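Local coordinates for protein citrinin polyketide synthase (Monascus purpureus, PDB 5MPT) that builds the keto-aldehyde precursor of the mycotoxin citrinin as a non-reducing polyketide synthase, of which this is the C-methyltransferase domain, at residues I17-A20 and F21-A24; V79-P83 and K84-F88; E371-I374 and Q375-I378. All coordinates share one frame; numbering follows the deposited sequence.

Contact 1: residues I17-A20 and F21-A24; sequences ILDA and FRIA
Residues Ile17 to Ala24 form two turns of a regular alpha-helix, in which Phe21, Arg22, Ile23 and Ala24 each donate the backbone N-H to the carbonyl four residues earlier, on Ile17, Leu18, Asp19 and Ala20 respectively. The first of these bonds, Phe21 N to Ile17 O, measures 2.8 Å, and the third, Ile23 N to Asp19 O, is longer at 3.2 Å. On the outer side of the helix Asp19 and Arg22, three residues apart, run side by side in the same direction and form a salt bridge. Its main bond, Arg22 NH2 to Asp19 OD1, is 3.0 Å long and nearly straight (166°); a weak one from Arg22 NH1 reaches the same oxygen at 3.5 Å. Arg22 leaves the backbone with CG anti to N, and the bend at chi3 turns its guanidinium back over the preceding turn. OD1 lies almost in the guanidinium plane but is approached on its anti side, 33° out of the carboxylate plane, and the two planes stand 63° apart. The bridge is not a flat, two-oxygen pairing: NH2, and weakly NH1, turn to a single carboxylate oxygen, OD1. Asp19 O sits over one face of the guanidinium, towards its rim. Next to this polar pair, Ile23 lays CG1 against Asp19 O, 3.4 Å away, while Arg200 touches the side chains of both Asp19 and Ile23. Ile17, Ala20, Phe21 and Ala24 are buried against the rest of the domain. Ala20 and Ala24 lie against Phe193 and Ile17 against Leu197, all on helix 181-198, where Gln189 also bonds to Ala24 O; Ile17 and Phe21 meet Ile379 of strand 375-381, and Leu18 and Phe21 reach strand 361-364 at His361 and Asp363.

Contact 2: residues V79-P83 and K84-F88; sequences VPYLP and KHERF
Tyr81 and Glu86 are brought together by two torsions: chi1 of 54° sets the tyrosine CG between its own backbone N and carbonyl carbon, and chi2 of 66° folds the glutamate chain back towards the ring. The phenol then donates a short hydrogen bond, Tyr81 OH to Glu86 OE1, 2.6 Å. OE1 is met on its syn side, 34° out of the carboxylate plane, and lies at the edge of the ring, close to its plane, 3.2 Å from Tyr81 CE1. Arg78 NE bonds to the same hydroxyl, which is thus gripped by two bonds that should fix its position. His85 CB comes near Tyr81 CD1, 4.2 Å away. Two backbone bonds turn the chain: His85 N to Leu82 O at 2.9 Å and Glu86 N to Pro83 O at 3.1 Å. The Leu82 side chain lies along the extended Lys84 chain, its CD1 touching Lys84 CE at 3.9 Å, while Leu82 CB meets His85 CD2. The two backbone i to i+3 bonds mark a short 3-10 turn at the start of helix 86-98, with His85 in the N-cap position, within the helix-turn-helix family region of the C-methyltransferase.

Contact 3: residues E371-I374 and Q375-I378; sequences EANI and QRLI
Gln375, which opens the strand, packs CB and CG against the Ile374 carbonyl, with Gln375 CG 3.5 Å from Ile374 O. Its backbone N is buried without a partner, whereas its carbonyl accepts from a water that also donates to Ala372 O, so that one molecule ties the turn to the strand. The Gln375 amide is engaged at both ends, NE2 by Ile182 O and Asn183 OD1 and OE1 by Asn286. Arg376 comes next and reaches back alongside Asn373, stretched out as far as NE. Arg376 NH2 donates to Asn373 OD1 at 2.8 Å, a bent bond of 139°, with the amide and guanidinium planes 55° apart. Ala372 O lies 3.2 Å above one guanidinium face, near its rim. Two further waters reinforce the link: one joins Asn373 OD1 to Arg376 NH1, the other joins Asn373 O to NH2, and NH1 also bonds to Thr365 O. Leu377 and Ile378 carry the strand onward, bonded through their backbones to Thr365 and Leu313. A 3-10 turn thus leads through Ile374 into strand 375-381, the one antiparallel strand of the seven-stranded Rossmann-like sheet, set between 309-316 and 361-364 as in class I methyltransferases, beside the active site.

Overall arrangement
Contacts 1 and 3 are neighbours: their centres lie about 16 Å apart, and they touch where Phe21 CZ packs against Leu377 O at 3.9 Å, so helix 14-26 lies against strand 375-381. Contact 3 is the closer to catalysis. The Gln375 side chain is about 6 Å from that of the active-site residue Glu315, about 7 Å from that of His289 and about 8 Å from the bound S-adenosyl-L-homocysteine; Phe21 in contact 1 is about 11 Å from Glu315, side chain to side chain. Contact 2 lies apart from these sites, its centre about 45 Å from that of contact 1, on the opposite side of the chain's centre, and about 30 Å from that of contact 3.

Contact 1: residues I17-A20 and F21-A24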
# COMPACT_ATOMS: atom_id res chain seq x y z
N ILE A 17 22.79 8.21 6.46
CA ILE A 17 21.35 8.03 6.41
C ILE A 17 20.65 9.37 6.30
O ILE A 17 19.78 9.58 5.44
CB ILE A 17 20.86 7.27 7.65
CG1 ILE A 17 21.56 5.92 7.79
CG2 ILE A 17 19.33 7.07 7.51
CD1 ILE A 17 21.36 5.28 9.18
N LEU A 18 20.97 10.28 7.21
CA LEU A 18 20.25 11.54 7.29
C LEU A 18 20.51 12.42 6.07
O LEU A 18 19.59 13.11 5.60
CB LEU A 18 20.64 12.28 8.57
CG LEU A 18 20.28 11.56 9.86
CD1 LEU A 18 20.97 12.35 10.95
CD2 LEU A 18 18.84 11.51 10.11
N ASP A 19 21.74 12.43 5.56
CA ASP A 19 22.01 13.23 4.38
C ASP A 19 21.34 12.65 3.14
O ASP A 19 20.78 13.39 2.33
CB ASP A 19 23.52 13.37 4.18
CG ASP A 19 24.20 14.14 5.32
OD1 ASP A 19 23.49 14.81 6.10
OD2 ASP A 19 25.45 14.12 5.40
N ALA A 20 21.40 11.33 2.97
CA ALA A 20 20.70 10.72 1.86
C ALA A 20 19.19 10.94 1.96
O ALA A 20 18.53 11.22 0.95
CB ALA A 20 21.00 9.23 1.75
N PHE A 21 18.61 10.79 3.15
CA PHE A 21 17.17 10.95 3.24
C PHE A 21 16.76 12.39 2.94
O PHE A 21 15.75 12.62 2.27
CB PHE A 21 16.65 10.56 4.61
CG PHE A 21 15.14 10.43 4.63
CD1 PHE A 21 14.54 9.37 3.98
CD2 PHE A 21 14.34 11.41 5.18
CE1 PHE A 21 13.15 9.26 3.93
CE2 PHE A 21 12.94 11.31 5.13
CZ PHE A 21 12.35 10.22 4.51
N ARG A 22 17.54 13.36 3.43
CA ARG A 22 17.19 14.74 3.17
C ARG A 22 17.17 15.01 1.67
O ARG A 22 16.21 15.61 1.15
CB ARG A 22 18.15 15.69 3.86
CG ARG A 22 17.84 17.18 3.64
CD ARG A 22 18.97 18.07 4.17
NE ARG A 22 20.25 17.72 3.54
CZ ARG A 22 21.20 16.96 4.09
NH1 ARG A 22 22.32 16.72 3.41
NH2 ARG A 22 21.06 16.46 5.32
N ILE A 23 18.18 14.52 0.95
CA ILE A 23 18.23 14.70 -0.50
C ILE A 23 17.01 14.08 -1.16
O ILE A 23 16.38 14.69 -2.04
CB ILE A 23 19.53 14.11 -1.06
CG1 ILE A 23 20.70 15.02 -0.69
CG2 ILE A 23 19.46 13.99 -2.56
CD1 ILE A 23 22.07 14.37 -0.87
N ALA A 24 16.66 12.85 -0.78
CA ALA A 24 15.51 12.19 -1.38
C ALA A 24 14.22 12.95 -1.06
O ALA A 24 13.41 13.25 -1.96
CB ALA A 24 15.46 10.74 -0.91

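Contact 2: residues V79-P83 and K84-F88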
# COMPACT_ATOMS: atom_id res chain seq x y z
N VAL A 79 -28.74 -2.54 2.11
CA VAL A 79 -28.58 -3.73 1.28
C VAL A 79 -28.10 -4.90 2.15
O VAL A 79 -27.53 -4.67 3.22
CB VAL A 79 -27.60 -3.48 0.13
CG1 VAL A 79 -28.23 -2.48 -0.85
CG2 VAL A 79 -26.28 -2.99 0.61
N PRO A 80 -28.34 -6.14 1.73
CA PRO A 80 -27.80 -7.29 2.48
C PRO A 80 -26.31 -7.48 2.27
O PRO A 80 -25.76 -7.16 1.21
CB PRO A 80 -28.58 -8.47 1.89
CG PRO A 80 -28.99 -8.01 0.52
CD PRO A 80 -29.26 -6.56 0.66
N TYR A 81 -25.66 -8.04 3.29
CA TYR A 81 -24.24 -8.33 3.21
C TYR A 81 -23.85 -9.12 4.44
O TYR A 81 -24.57 -9.13 5.45
CB TYR A 81 -23.38 -7.05 3.09
CG TYR A 81 -23.63 -6.03 4.18
CD1 TYR A 81 -22.99 -6.12 5.40
CD2 TYR A 81 -24.45 -4.94 3.95
CE1 TYR A 81 -23.22 -5.18 6.40
CE2 TYR A 81 -24.68 -4.00 4.93
CZ TYR A 81 -24.07 -4.13 6.15
OH TYR A 81 -24.32 -3.16 7.10
N LEU A 82 -22.72 -9.81 4.32
CA LEU A 82 -22.21 -10.64 5.40
C LEU A 82 -21.79 -9.78 6.58
O LEU A 82 -21.26 -8.69 6.39
CB LEU A 82 -21.00 -11.44 4.93
CG LEU A 82 -21.22 -12.61 3.97
CD1 LEU A 82 -19.88 -13.05 3.40
CD2 LEU A 82 -21.92 -13.77 4.66
N PRO A 83 -22.02 -10.24 7.81
CA PRO A 83 -21.61 -9.43 8.97
C PRO A 83 -20.17 -8.97 8.94
O PRO A 83 -19.89 -7.88 9.44
CB PRO A 83 -21.87 -10.37 10.16
CG PRO A 83 -22.51 -11.62 9.56
CD PRO A 83 -22.97 -11.29 8.22
N LYS A 84 -19.23 -9.78 8.42
CA LYS A 84 -17.83 -9.38 8.45
C LYS A 84 -17.57 -8.13 7.62
O LYS A 84 -16.47 -7.57 7.71
CB LYS A 84 -16.93 -10.51 7.94
CG LYS A 84 -17.08 -10.85 6.46
CD LYS A 84 -15.94 -11.75 5.99
CE LYS A 84 -16.28 -12.49 4.70
NZ LYS A 84 -15.08 -13.15 4.12
N HIS A 85 -18.54 -7.71 6.82
CA HIS A 85 -18.38 -6.54 5.97
C HIS A 85 -18.99 -5.27 6.56
O HIS A 85 -18.99 -4.24 5.89
CB HIS A 85 -18.96 -6.80 4.58
CG HIS A 85 -18.22 -7.83 3.79
ND1 HIS A 85 -16.84 -7.85 3.69
CD2 HIS A 85 -18.67 -8.87 3.04
CE1 HIS A 85 -16.47 -8.87 2.93
NE2 HIS A 85 -17.56 -9.51 2.52
N GLU A 86 -19.43 -5.30 7.82
CA GLU A 86 -20.07 -4.13 8.41
C GLU A 86 -19.21 -2.87 8.30
O GLU A 86 -19.70 -1.83 7.86
CB GLU A 86 -20.42 -4.39 9.88
CG GLU A 86 -21.14 -3.23 10.57
CD GLU A 86 -22.51 -2.97 10.00
OE1 GLU A 86 -23.02 -3.85 9.26
OE2 GLU A 86 -23.07 -1.89 10.27
N ARG A 87 -17.95 -2.92 8.74
CA ARG A 87 -17.11 -1.72 8.70
C ARG A 87 -16.90 -1.25 7.27
O ARG A 87 -16.98 -0.05 6.97
CB ARG A 87 -15.78 -2.00 9.41
CG ARG A 87 -15.96 -2.21 10.93
CD ARG A 87 -14.68 -2.72 11.59
NE ARG A 87 -14.43 -4.09 11.18
CZ ARG A 87 -13.38 -4.81 11.55
NH1 ARG A 87 -12.45 -4.27 12.35
NH2 ARG A 87 -13.25 -6.05 11.13
N PHE A 88 -16.59 -2.18 6.37
CA PHE A 88 -16.48 -1.88 4.94
C PHE A 88 -17.75 -1.23 4.40
O PHE A 88 -17.70 -0.21 3.71
CB PHE A 88 -16.17 -3.18 4.21
CG PHE A 88 -16.00 -3.04 2.72
CD1 PHE A 88 -15.22 -2.05 2.17
CD2 PHE A 88 -16.62 -3.95 1.88
CE1 PHE A 88 -15.06 -1.97 0.81
CE2 PHE A 88 -16.45 -3.88 0.54
CZ PHE A 88 -15.65 -2.88 -0.01

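Contact 3: residues E371-I374 and Q375-I378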
# COMPACT_ATOMS: atom_id res chain seq x y z
N GLU A 371 -0.30 14.75 -4.23
CA GLU A 371 0.05 13.34 -4.19
C GLU A 371 1.10 13.05 -3.14
O GLU A 371 1.18 11.92 -2.67
CB GLU A 371 0.53 12.89 -5.56
CG GLU A 371 -0.50 12.99 -6.66
CD GLU A 371 -0.66 14.36 -7.31
OE1 GLU A 371 0.22 15.27 -7.16
OE2 GLU A 371 -1.67 14.53 -8.03
N ALA A 372 1.94 14.04 -2.80
CA ALA A 372 2.93 13.86 -1.74
C ALA A 372 2.30 13.50 -0.41
O ALA A 372 3.02 13.06 0.48
CB ALA A 372 3.80 15.13 -1.61
N ASN A 373 0.98 13.65 -0.25
CA ASN A 373 0.29 13.25 0.97
C ASN A 373 -0.33 11.87 0.86
O ASN A 373 -0.75 11.30 1.89
CB ASN A 373 -0.79 14.27 1.34
CG ASN A 373 -0.23 15.65 1.59
OD1 ASN A 373 0.79 15.80 2.26
ND2 ASN A 373 -0.87 16.67 1.02
N ILE A 374 -0.32 11.26 -0.32
CA ILE A 374 -1.05 10.00 -0.49
C ILE A 374 -0.25 8.83 0.06
O ILE A 374 -0.79 7.98 0.78
CB ILE A 374 -1.44 9.77 -1.96
CG1 ILE A 374 -2.35 10.89 -2.46
CG2 ILE A 374 -2.11 8.42 -2.13
CD1 ILE A 374 -2.52 10.89 -3.97
N GLN A 375 1.01 8.72 -0.34
CA GLN A 375 1.96 7.80 0.26
C GLN A 375 3.18 8.58 0.68
O GLN A 375 3.48 9.65 0.16
CB GLN A 375 2.39 6.69 -0.69
CG GLN A 375 1.22 6.06 -1.42
CD GLN A 375 1.38 4.59 -1.60
OE1 GLN A 375 1.39 3.84 -0.62
NE2 GLN A 375 1.55 4.15 -2.82
N ARG A 376 3.92 7.98 1.60
CA ARG A 376 5.16 8.54 2.08
C ARG A 376 6.17 7.42 2.27
O ARG A 376 5.82 6.30 2.64
CB ARG A 376 4.98 9.27 3.39
CG ARG A 376 4.04 10.42 3.31
CD ARG A 376 4.09 11.25 4.56
NE ARG A 376 2.93 12.12 4.62
CZ ARG A 376 2.86 13.34 4.09
NH1 ARG A 376 3.90 13.89 3.46
NH2 ARG A 376 1.70 14.00 4.19
N LEU A 377 7.45 7.75 2.05
CA LEU A 377 8.51 7.03 2.71
C LEU A 377 8.66 7.59 4.12
O LEU A 377 8.73 8.80 4.32
CB LEU A 377 9.84 7.14 1.97
CG LEU A 377 9.95 6.61 0.54
CD1 LEU A 377 11.33 6.96 -0.05
CD2 LEU A 377 9.68 5.13 0.52
N ILE A 378 8.68 6.70 5.09
CA ILE A 378 8.80 7.04 6.50
C ILE A 378 10.02 6.29 6.98
O ILE A 378 10.07 5.05 6.94
CB ILE A 378 7.55 6.67 7.32
CG1 ILE A 378 6.29 7.29 6.73
CG2 ILE A 378 7.70 7.11 8.77
CD1 ILE A 378 5.00 6.72 7.35
O HOH W 1 5.33 11.52 -0.02
O HOH W 2 3.58 16.29 1.81
O HOH W 3 -0.97 12.41 4.42